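Local coordinates for protein purine nucleoside phosphorylase YlmD (Geobacillus stearothermophilus, PDB 6T1B) that catalyses the phosphorolysis of adenosine, inosine and S-methyl-5'-thioadenosine to the free base and a ribose 1-phosphate, and also deaminates adenosine, at residues P70-E78 with D92-F100; L195-P206 with L217-Q226. One frame throughout, in Å; residues are numbered along the deposited sequence.

Contacts 1 and 2 are both partly buried and lie on opposite sides of the chain's centre, their own centres about 32 Å apart and their nearest atoms about 15 Å. They share no element of the fold. In contact 1 a loop runs beside the edge strand 74-75 and continues to the inosine; two backbone hydrogen bonds cross it, beside aliphatic patches, an arginine pair at the rim and Phe100 in the pocket. In contact 2 a proline-rich loop covers one side of helix 219-229 from its N-cap to Gln226; leucines and Pro206 do most of the packing, one backbone bond fixes the helix entry, and the Leu219 side chain lies about 8 Å from the catalytic zinc.

Contact 1: P70-E78 with D92-F100; sequences PLERWVCCE and DRGNGAQDF. With NOS (inosine), chain B.
Over one face of the Arg93 guanidinium lies Arg73 CG, 3.3 Å above the plane and offset toward the rim. The two arginines run side by side in the same direction, their planes 25° apart, and Pro70 CG covers one face of the Arg73 guanidinium. This is aliphatic stem against flat cation; Arg93 NH1 is 4.0 Å from Arg73 NE, and its hydrogen bond to Gly116 O probably eases the charge. Cut back to an alanine, Arg93 would no longer cover the Arg73 stem, and Gly116 O would probably be left without this donor. The Phe100 ring meets Glu78 O at its edge through CZ, at 3.5 Å, and NOS N1 near its plane through CE1, at 3.4 Å; the His48 ring meets it with the planes about 15° apart. With CG anti to the backbone N (chi1 -174°), the ring reaches back to Glu78 and the base. Leu71 CD1 lies over one face of the Trp74 ring, offset toward the rim, and also packs on Ala97 CB, while Leu71 CD2 touches Gln98 CG at 3.6 Å. Two backbone bonds tie the segments: Gly94 N to Trp74 O, 2.8 Å, and Cys76 N to Asn95 O, 2.9 Å. Gly96 has a positive phi and faces Cys76 CB, where a side chain would clash. The type II turn Asp92-Asn95 thus docks on edge strand 74-75, and the loop beyond it brings Phe100 into the inosine pocket, which Cys77 and Glu78 also line.

Contact 2: L195-P206 with L217-Q226; sequences LRPTLPPESPLP and LDLKEANRLQ
Thr198 OG1 is gripped from two directions: it donates to Leu195 O at 2.8 Å, in the carbonyl plane on a lone pair, and accepts a weak, bent bond from Gln226 NE2, also 2.8 Å away (132° at the hydrogen). The torsion that sets OG1 between backbone N and carbonyl carbon (chi1 74°) turns it back toward Leu195 O, which Thr198 N also uses as acceptor. Gln226 NE2 has a stronger partner in Thr149 O, so this amide joins the loop to helix 146-150 as well as to its own helix. At the other end Asp218 N donates to Pro206 O, 2.9 Å and nearly straight (164°). Pro206 packs against the first two turns of the helix: CG rests on Ala222 CB at 3.7 Å, CB on Glu221 CG, and CD near Leu225 CD1. Leu225 points at the loop, its CD1 against Pro204 O at 3.4 Å and beside Ser203 OG, while its CB meets Leu199 CD2 obliquely. Deeper in, Leu195 and Leu217 reach toward each other tip to tip, CD1 to CD1 at 3.8 Å, with Trp207 packed against both. Asp218 OD2 accepts from Glu221 N at 3.1 Å, met from above the carboxylate plane, as an N-cap. The whole is a helix covered along one side, from its N-cap to Gln226, by the connection between helix 189-195 and strand 207-211; Leu219, in its first turn, has its side chain about 6 Å from that of Cys126, a ligand of the catalytic zinc.

Contact 1: P70-E78 with D92-F100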
loop_
_atom_site.group_PDB
_atom_site.type_symbol
_atom_site.label_atom_id
_atom_site.label_comp_id
_atom_site.label_asym_id
_atom_site.label_seq_id
_atom_site.Cartn_x
_atom_site.Cartn_y
_atom_site.Cartn_z
ATOM N N PRO A 70 -2.259 -15.659 -11.392
ATOM C CA PRO A 70 -2.019 -16.767 -10.463
ATOM C C PRO A 70 -1.162 -16.414 -9.259
ATOM O O PRO A 70 -0.222 -15.623 -9.341
ATOM C CB PRO A 70 -1.319 -17.810 -11.342
ATOM C CG PRO A 70 -1.920 -17.565 -12.711
ATOM C CD PRO A 70 -2.061 -16.069 -12.799
ATOM N N LEU A 71 -1.501 -17.049 -8.137
ATOM C CA LEU A 71 -0.804 -16.832 -6.876
ATOM C C LEU A 71 0.680 -17.137 -7.000
ATOM O O LEU A 71 1.493 -16.482 -6.335
ATOM C CB LEU A 71 -1.461 -17.719 -5.807
ATOM C CG LEU A 71 -0.920 -17.577 -4.387
ATOM C CD1 LEU A 71 -0.887 -16.169 -3.861
ATOM C CD2 LEU A 71 -1.773 -18.444 -3.450
ATOM N N GLU A 72 1.049 -18.097 -7.853
ATOM C CA GLU A 72 2.452 -18.432 -8.083
ATOM C C GLU A 72 3.260 -17.268 -8.655
ATOM O O GLU A 72 4.497 -17.334 -8.691
ATOM C CB GLU A 72 2.536 -19.610 -9.058
ATOM C CG GLU A 72 2.025 -20.936 -8.503
ATOM C CD GLU A 72 0.511 -20.990 -8.339
ATOM O OE1 GLU A 72 -0.206 -20.281 -9.076
ATOM O OE2 GLU A 72 0.030 -21.738 -7.461
ATOM N N ARG A 73 2.597 -16.224 -9.150
ATOM C CA ARG A 73 3.274 -15.083 -9.749
ATOM C C ARG A 73 3.322 -13.856 -8.843
ATOM O O ARG A 73 3.784 -12.794 -9.278
ATOM C CB ARG A 73 2.629 -14.735 -11.098
ATOM C CG ARG A 73 2.862 -15.809 -12.148
ATOM C CD ARG A 73 2.076 -15.553 -13.407
ATOM N NE ARG A 73 1.879 -16.792 -14.153
ATOM C CZ ARG A 73 1.122 -16.894 -15.240
ATOM N NH1 ARG A 73 0.490 -15.827 -15.712
ATOM N NH2 ARG A 73 1.000 -18.066 -15.849
ATOM N N TRP A 74 2.889 -13.979 -7.591
ATOM C CA TRP A 74 2.905 -12.845 -6.687
ATOM C C TRP A 74 4.257 -12.765 -5.985
ATOM O O TRP A 74 4.929 -13.789 -5.793
ATOM C CB TRP A 74 1.834 -12.965 -5.608
ATOM C CG TRP A 74 0.424 -13.078 -6.057
ATOM C CD1 TRP A 74 -0.068 -13.285 -7.313
ATOM C CD2 TRP A 74 -0.695 -12.986 -5.184
ATOM N NE1 TRP A 74 -1.457 -13.333 -7.268
ATOM C CE2 TRP A 74 -1.852 -13.162 -5.964
ATOM C CE3 TRP A 74 -0.835 -12.764 -3.812
ATOM C CZ2 TRP A 74 -3.128 -13.129 -5.399
ATOM C CZ3 TRP A 74 -2.102 -12.767 -3.263
ATOM C CH2 TRP A 74 -3.219 -12.931 -4.055
ATOM N N VAL A 75 4.622 -11.554 -5.534
ATOM C CA VAL A 75 5.794 -11.343 -4.688
ATOM C C VAL A 75 5.367 -10.501 -3.499
ATOM O O VAL A 75 4.774 -9.437 -3.680
ATOM C CB VAL A 75 6.929 -10.632 -5.434
ATOM C CG1 VAL A 75 8.134 -10.507 -4.518
ATOM C CG2 VAL A 75 7.305 -11.364 -6.705
ATOM N N CYS A 76 5.668 -10.987 -2.296
ATOM C CA CYS A 76 5.332 -10.347 -1.041
ATOM C C CYS A 76 6.617 -10.032 -0.283
ATOM O O CYS A 76 7.686 -10.613 -0.544
ATOM C CB CYS A 76 4.461 -11.287 -0.198
ATOM S SG CYS A 76 2.866 -11.694 -0.975
ATOM N N CYS A 77 6.488 -9.152 0.702
ATOM C CA CYS A 77 7.609 -8.786 1.557
ATOM C C CYS A 77 7.211 -8.805 3.024
ATOM O O CYS A 77 6.037 -8.880 3.380
ATOM C CB CYS A 77 8.200 -7.434 1.156
ATOM S SG CYS A 77 7.101 -6.018 1.264
ATOM N N GLU A 78 8.232 -8.784 3.877
ATOM C CA GLU A 78 8.022 -8.990 5.300
ATOM C C GLU A 78 7.232 -7.861 5.930
ATOM O O GLU A 78 6.491 -8.096 6.891
ATOM C CB GLU A 78 9.361 -9.113 6.007
ATOM C CG GLU A 78 9.247 -9.490 7.445
ATOM C CD GLU A 78 10.609 -9.650 8.123
ATOM O OE1 GLU A 78 10.601 -9.999 9.350
ATOM O OE2 GLU A 78 11.674 -9.468 7.494
ATOM N N ASP A 92 11.747 -13.931 -8.370
ATOM C CA ASP A 92 11.227 -13.789 -7.022
ATOM C C ASP A 92 9.780 -14.238 -6.906
ATOM O O ASP A 92 9.230 -14.207 -5.799
ATOM C CB ASP A 92 11.377 -12.337 -6.548
ATOM C CG ASP A 92 12.815 -11.869 -6.599
ATOM O OD1 ASP A 92 13.115 -10.926 -7.358
ATOM O OD2 ASP A 92 13.662 -12.490 -5.926
ATOM N N ARG A 93 9.174 -14.692 -8.003
ATOM C CA ARG A 93 7.769 -15.063 -7.951
ATOM C C ARG A 93 7.558 -16.170 -6.938
ATOM O O ARG A 93 8.353 -17.121 -6.848
ATOM C CB ARG A 93 7.279 -15.568 -9.295
ATOM C CG ARG A 93 7.169 -14.511 -10.372
ATOM C CD ARG A 93 7.271 -15.220 -11.705
ATOM N NE ARG A 93 6.323 -14.719 -12.675
ATOM C CZ ARG A 93 6.143 -15.266 -13.866
ATOM N NH1 ARG A 93 5.255 -14.743 -14.695
ATOM N NH2 ARG A 93 6.854 -16.340 -14.213
ATOM N N GLY A 94 6.461 -16.049 -6.198
ATOM C CA GLY A 94 6.131 -16.980 -5.146
ATOM C C GLY A 94 6.656 -16.626 -3.780
ATOM O O GLY A 94 6.176 -17.197 -2.786
ATOM N N ASN A 95 7.599 -15.691 -3.664
ATOM C CA ASN A 95 8.181 -15.375 -2.366
ATOM C C ASN A 95 7.112 -14.756 -1.471
ATOM O O ASN A 95 6.560 -13.699 -1.788
ATOM C CB ASN A 95 9.345 -14.403 -2.520
ATOM C CG ASN A 95 10.570 -15.052 -3.108
ATOM O OD1 ASN A 95 10.595 -16.245 -3.393
ATOM N ND2 ASN A 95 11.613 -14.242 -3.292
ATOM N N GLY A 96 6.802 -15.433 -0.382
ATOM C CA GLY A 96 5.797 -14.973 0.541
ATOM C C GLY A 96 4.372 -15.154 0.076
ATOM O O GLY A 96 3.451 -14.665 0.745
ATOM N N ALA A 97 4.153 -15.823 -1.043
ATOM C CA ALA A 97 2.799 -15.905 -1.597
ATOM C C ALA A 97 1.920 -16.868 -0.806
ATOM O O ALA A 97 0.735 -16.596 -0.576
ATOM C CB ALA A 97 2.860 -16.313 -3.059
ATOM N N GLN A 98 2.479 -17.989 -0.380
ATOM C CA GLN A 98 1.762 -18.966 0.416
ATOM C C GLN A 98 2.441 -19.275 1.735
ATOM O O GLN A 98 1.859 -19.992 2.558
ATOM C CB GLN A 98 1.613 -20.277 -0.372
ATOM C CG GLN A 98 0.852 -20.075 -1.661
ATOM C CD GLN A 98 0.662 -21.349 -2.439
ATOM O OE1 GLN A 98 0.226 -22.357 -1.898
ATOM N NE2 GLN A 98 1.000 -21.309 -3.726
ATOM N N ASP A 99 3.653 -18.772 1.961
ATOM C CA ASP A 99 4.404 -19.044 3.185
ATOM C C ASP A 99 5.051 -17.722 3.576
ATOM O O ASP A 99 5.937 -17.235 2.859
ATOM C CB ASP A 99 5.469 -20.117 2.966
ATOM C CG ASP A 99 6.185 -20.499 4.254
ATOM O OD1 ASP A 99 6.697 -21.628 4.336
ATOM O OD2 ASP A 99 6.207 -19.679 5.198
ATOM N N PHE A 100 4.621 -17.128 4.696
ATOM C CA PHE A 100 5.165 -15.833 5.083
ATOM C C PHE A 100 6.679 -15.867 5.243
ATOM O O PHE A 100 7.349 -14.857 4.995
ATOM C CB PHE A 100 4.528 -15.393 6.403
ATOM C CG PHE A 100 4.901 -14.015 6.823
ATOM C CD1 PHE A 100 4.506 -12.918 6.065
ATOM C CD2 PHE A 100 5.634 -13.792 7.962
ATOM C CE1 PHE A 100 4.856 -11.619 6.447
ATOM C CE2 PHE A 100 5.981 -12.495 8.348
ATOM C CZ PHE A 100 5.586 -11.414 7.583
HETATM N N9 NOS B . 1.112 -8.708 8.566
HETATM C C4 NOS B . 1.595 -8.957 7.336
HETATM N N3 NOS B . 2.550 -8.249 6.451
HETATM C C2 NOS B . 2.893 -8.823 5.180
HETATM N N1 NOS B . 2.329 -10.070 4.746
HETATM C C6 NOS B . 1.414 -10.788 5.548
HETATM O O6 NOS B . 0.967 -11.818 5.122
HETATM C C5 NOS B . 1.061 -10.149 6.907
HETATM N N7 NOS B . 0.244 -10.556 7.827
HETATM C C8 NOS B . 0.266 -9.704 8.849
HETATM C "C5'" NOS B . 1.161 -4.578 7.365
HETATM O "O5'" NOS B . 0.215 -3.512 7.375
HETATM C "C4'" NOS B . 1.303 -5.188 8.736
HETATM O "O4'" NOS B . 0.626 -6.464 8.739
HETATM C "C1'" NOS B . 1.470 -7.464 9.271
HETATM C "C2'" NOS B . 2.900 -6.959 9.102
HETATM O "O2'" NOS B . 3.739 -7.495 10.116
HETATM C "C3'" NOS B . 2.734 -5.443 9.213
HETATM O "O3'" NOS B . 2.847 -5.047 10.591
HETATM O O HOH W 1 2.615 -19.238 -4.869
#

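Contact 2: L195-P206 with L217-Q226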
loop_
_atom_site.group_PDB
_atom_site.type_symbol
_atom_site.label_atom_id
_atom_site.label_comp_id
_atom_site.label_asym_id
_atom_site.label_seq_id
_atom_site.Cartn_x
_atom_site.Cartn_y
_atom_site.Cartn_z
ATOM N N LEU A 195 8.072 12.954 12.159
ATOM C CA LEU A 195 7.687 13.306 10.806
ATOM C C LEU A 195 8.162 14.682 10.387
ATOM O O LEU A 195 8.406 14.894 9.187
ATOM C CB LEU A 195 6.163 13.242 10.644
ATOM C CG LEU A 195 5.531 11.873 10.848
ATOM C CD1 LEU A 195 4.017 11.963 10.862
ATOM C CD2 LEU A 195 5.972 10.900 9.755
ATOM N N ARG A 196 8.287 15.629 11.318
ATOM C CA ARG A 196 8.656 16.987 10.935
ATOM C C ARG A 196 9.911 17.040 10.071
ATOM O O ARG A 196 9.904 17.788 9.075
ATOM C CB ARG A 196 8.810 17.894 12.168
ATOM C CG ARG A 196 7.503 18.509 12.620
ATOM C CD ARG A 196 7.674 19.898 13.225
ATOM N NE ARG A 196 6.508 20.225 14.044
ATOM C CZ ARG A 196 6.249 19.644 15.210
ATOM N NH1 ARG A 196 7.081 18.724 15.681
ATOM N NH2 ARG A 196 5.162 19.970 15.894
ATOM N N PRO A 197 10.973 16.286 10.363
ATOM C CA PRO A 197 12.204 16.414 9.565
ATOM C C PRO A 197 12.059 15.989 8.123
ATOM O O PRO A 197 12.940 16.299 7.319
ATOM C CB PRO A 197 13.201 15.503 10.300
ATOM C CG PRO A 197 12.659 15.371 11.683
ATOM C CD PRO A 197 11.168 15.430 11.549
ATOM N N THR A 198 10.997 15.273 7.764
ATOM C CA THR A 198 10.863 14.725 6.419
ATOM C C THR A 198 10.132 15.662 5.466
ATOM O O THR A 198 10.005 15.343 4.276
ATOM C CB THR A 198 10.115 13.386 6.464
ATOM O OG1 THR A 198 8.723 13.632 6.699
ATOM C CG2 THR A 198 10.662 12.480 7.565
ATOM N N LEU A 199 9.623 16.784 5.957
ATOM C CA LEU A 199 8.860 17.708 5.132
ATOM C C LEU A 199 9.658 18.980 4.901
ATOM O O LEU A 199 10.480 19.359 5.736
ATOM C CB LEU A 199 7.543 18.076 5.825
ATOM C CG LEU A 199 6.663 16.898 6.234
ATOM C CD1 LEU A 199 5.574 17.344 7.201
ATOM C CD2 LEU A 199 6.040 16.215 5.019
ATOM N N PRO A 200 9.431 19.673 3.777
ATOM C CA PRO A 200 10.181 20.905 3.527
ATOM C C PRO A 200 9.916 21.931 4.605
ATOM O O PRO A 200 8.818 21.981 5.190
ATOM C CB PRO A 200 9.633 21.368 2.164
ATOM C CG PRO A 200 9.133 20.122 1.510
ATOM C CD PRO A 200 8.591 19.277 2.634
ATOM N N PRO A 201 10.897 22.793 4.892
ATOM C CA PRO A 201 10.729 23.744 6.010
ATOM C C PRO A 201 9.494 24.628 5.911
ATOM O O PRO A 201 8.880 24.941 6.939
ATOM C CB PRO A 201 12.027 24.571 5.965
ATOM C CG PRO A 201 13.008 23.717 5.224
ATOM C CD PRO A 201 12.209 22.928 4.231
ATOM N N GLU A 202 9.118 25.059 4.708
ATOM C CA GLU A 202 7.967 25.939 4.512
ATOM C C GLU A 202 6.653 25.179 4.535
ATOM O O GLU A 202 5.590 25.799 4.442
ATOM C CB GLU A 202 8.136 26.692 3.177
ATOM C CG GLU A 202 7.045 27.716 2.803
ATOM C CD GLU A 202 7.517 28.752 1.763
ATOM O OE1 GLU A 202 7.242 29.962 1.941
ATOM O OE2 GLU A 202 8.173 28.358 0.774
ATOM N N SER A 203 6.699 23.860 4.712
ATOM C CA SER A 203 5.599 23.008 4.290
ATOM C C SER A 203 4.417 23.122 5.248
ATOM O O SER A 203 4.606 23.230 6.460
ATOM C CB SER A 203 6.066 21.557 4.255
ATOM O OG SER A 203 4.996 20.700 3.903
ATOM N N PRO A 204 3.189 23.087 4.727
ATOM C CA PRO A 204 2.029 22.924 5.618
ATOM C C PRO A 204 2.106 21.562 6.287
ATOM O O PRO A 204 2.533 20.584 5.680
ATOM C CB PRO A 204 0.830 23.027 4.671
ATOM C CG PRO A 204 1.370 22.664 3.324
ATOM C CD PRO A 204 2.793 23.149 3.304
ATOM N N LEU A 205 1.720 21.511 7.562
ATOM C CA LEU A 205 1.871 20.270 8.321
ATOM C C LEU A 205 0.625 19.408 8.184
ATOM O O LEU A 205 -0.498 19.920 8.333
ATOM C CB LEU A 205 2.106 20.589 9.787
ATOM C CG LEU A 205 3.353 21.427 10.057
ATOM C CD1 LEU A 205 3.468 21.688 11.558
ATOM C CD2 LEU A 205 4.588 20.749 9.523
ATOM N N PRO A 206 0.793 18.127 7.926
ATOM C CA PRO A 206 -0.365 17.246 7.711
ATOM C C PRO A 206 -0.943 16.680 9.002
ATOM O O PRO A 206 -1.259 15.483 9.098
ATOM C CB PRO A 206 0.216 16.130 6.831
ATOM C CG PRO A 206 1.634 16.027 7.305
ATOM C CD PRO A 206 2.063 17.443 7.618
ATOM N N LEU A 217 -3.685 13.037 12.577
ATOM C CA LEU A 217 -2.617 12.914 11.596
ATOM C C LEU A 217 -3.159 12.384 10.282
ATOM O O LEU A 217 -3.912 11.404 10.273
ATOM C CB LEU A 217 -1.538 11.977 12.129
ATOM C CG LEU A 217 -0.422 11.563 11.180
ATOM C CD1 LEU A 217 0.330 12.774 10.693
ATOM C CD2 LEU A 217 0.503 10.615 11.874
ATOM N N ASP A 218 -2.756 13.019 9.183
ATOM C CA ASP A 218 -3.157 12.637 7.823
ATOM C C ASP A 218 -1.921 12.045 7.132
ATOM O O ASP A 218 -1.136 12.776 6.508
ATOM C CB ASP A 218 -3.688 13.842 7.071
ATOM C CG ASP A 218 -4.272 13.472 5.715
ATOM O OD1 ASP A 218 -4.978 14.337 5.138
ATOM O OD2 ASP A 218 -4.035 12.341 5.247
ATOM N N LEU A 219 -1.723 10.733 7.274
ATOM C CA LEU A 219 -0.567 10.092 6.657
ATOM C C LEU A 219 -0.640 10.136 5.135
ATOM O O LEU A 219 0.398 10.111 4.473
ATOM C CB LEU A 219 -0.415 8.647 7.124
ATOM C CG LEU A 219 0.220 8.426 8.489
ATOM C CD1 LEU A 219 0.228 6.931 8.774
ATOM C CD2 LEU A 219 1.610 9.010 8.582
ATOM N N LYS A 220 -1.840 10.168 4.560
ATOM C CA LYS A 220 -1.931 10.271 3.109
ATOM C C LYS A 220 -1.281 11.572 2.660
ATOM O O LYS A 220 -0.451 11.587 1.745
ATOM C CB LYS A 220 -3.387 10.245 2.653
ATOM C CG LYS A 220 -4.112 8.937 2.850
ATOM C CD LYS A 220 -5.537 9.087 2.337
ATOM C CE LYS A 220 -6.362 7.891 2.687
ATOM N NZ LYS A 220 -7.787 8.261 2.534
ATOM N N GLU A 221 -1.629 12.681 3.312
ATOM C CA GLU A 221 -1.076 13.974 2.932
ATOM C C GLU A 221 0.406 14.051 3.256
ATOM O O GLU A 221 1.169 14.676 2.520
ATOM C CB GLU A 221 -1.860 15.100 3.613
ATOM C CG GLU A 221 -1.302 16.492 3.375
ATOM C CD GLU A 221 -1.523 17.038 1.959
ATOM O OE1 GLU A 221 -1.976 16.295 1.059
ATOM O OE2 GLU A 221 -1.248 18.236 1.770
ATOM N N ALA A 222 0.837 13.451 4.360
ATOM C CA ALA A 222 2.263 13.444 4.664
ATOM C C ALA A 222 3.047 12.797 3.523
ATOM O O ALA A 222 4.099 13.304 3.112
ATOM C CB ALA A 222 2.523 12.705 5.970
ATOM N N ASN A 223 2.543 11.688 3.009
ATOM C CA ASN A 223 3.223 11.001 1.915
ATOM C C ASN A 223 3.119 11.790 0.619
ATOM O O ASN A 223 4.098 11.891 -0.123
ATOM C CB ASN A 223 2.680 9.589 1.798
ATOM C CG ASN A 223 3.344 8.676 2.780
ATOM O OD1 ASN A 223 4.489 8.284 2.574
ATOM N ND2 ASN A 223 2.685 8.416 3.903
ATOM N N ARG A 224 1.975 12.438 0.371
ATOM C CA ARG A 224 1.863 13.296 -0.799
ATOM C C ARG A 224 2.908 14.401 -0.754
ATOM O O ARG A 224 3.573 14.687 -1.758
ATOM C CB ARG A 224 0.458 13.890 -0.890
ATOM C CG ARG A 224 0.270 14.864 -2.033
ATOM C CD ARG A 224 -1.175 15.349 -2.137
ATOM N NE ARG A 224 -1.228 16.492 -3.027
ATOM C CZ ARG A 224 -1.038 17.745 -2.638
ATOM N NH1 ARG A 224 -0.798 18.037 -1.366
ATOM N NH2 ARG A 224 -1.073 18.725 -3.532
ATOM N N LEU A 225 3.050 15.068 0.397
ATOM C CA LEU A 225 4.005 16.166 0.504
ATOM C C LEU A 225 5.425 15.677 0.269
ATOM O O LEU A 225 6.230 16.357 -0.378
ATOM C CB LEU A 225 3.871 16.832 1.876
ATOM C CG LEU A 225 2.561 17.583 2.119
ATOM C CD1 LEU A 225 2.433 17.938 3.600
ATOM C CD2 LEU A 225 2.481 18.824 1.285
ATOM N N GLN A 226 5.748 14.481 0.772
ATOM C CA GLN A 226 7.071 13.919 0.522
ATOM C C GLN A 226 7.280 13.649 -0.964
ATOM O O GLN A 226 8.359 13.908 -1.495
ATOM C CB GLN A 226 7.284 12.635 1.313
ATOM C CG GLN A 226 7.552 12.872 2.790
ATOM C CD GLN A 226 7.840 11.579 3.539
ATOM O OE1 GLN A 226 8.063 10.538 2.937
ATOM N NE2 GLN A 226 7.865 11.659 4.864
#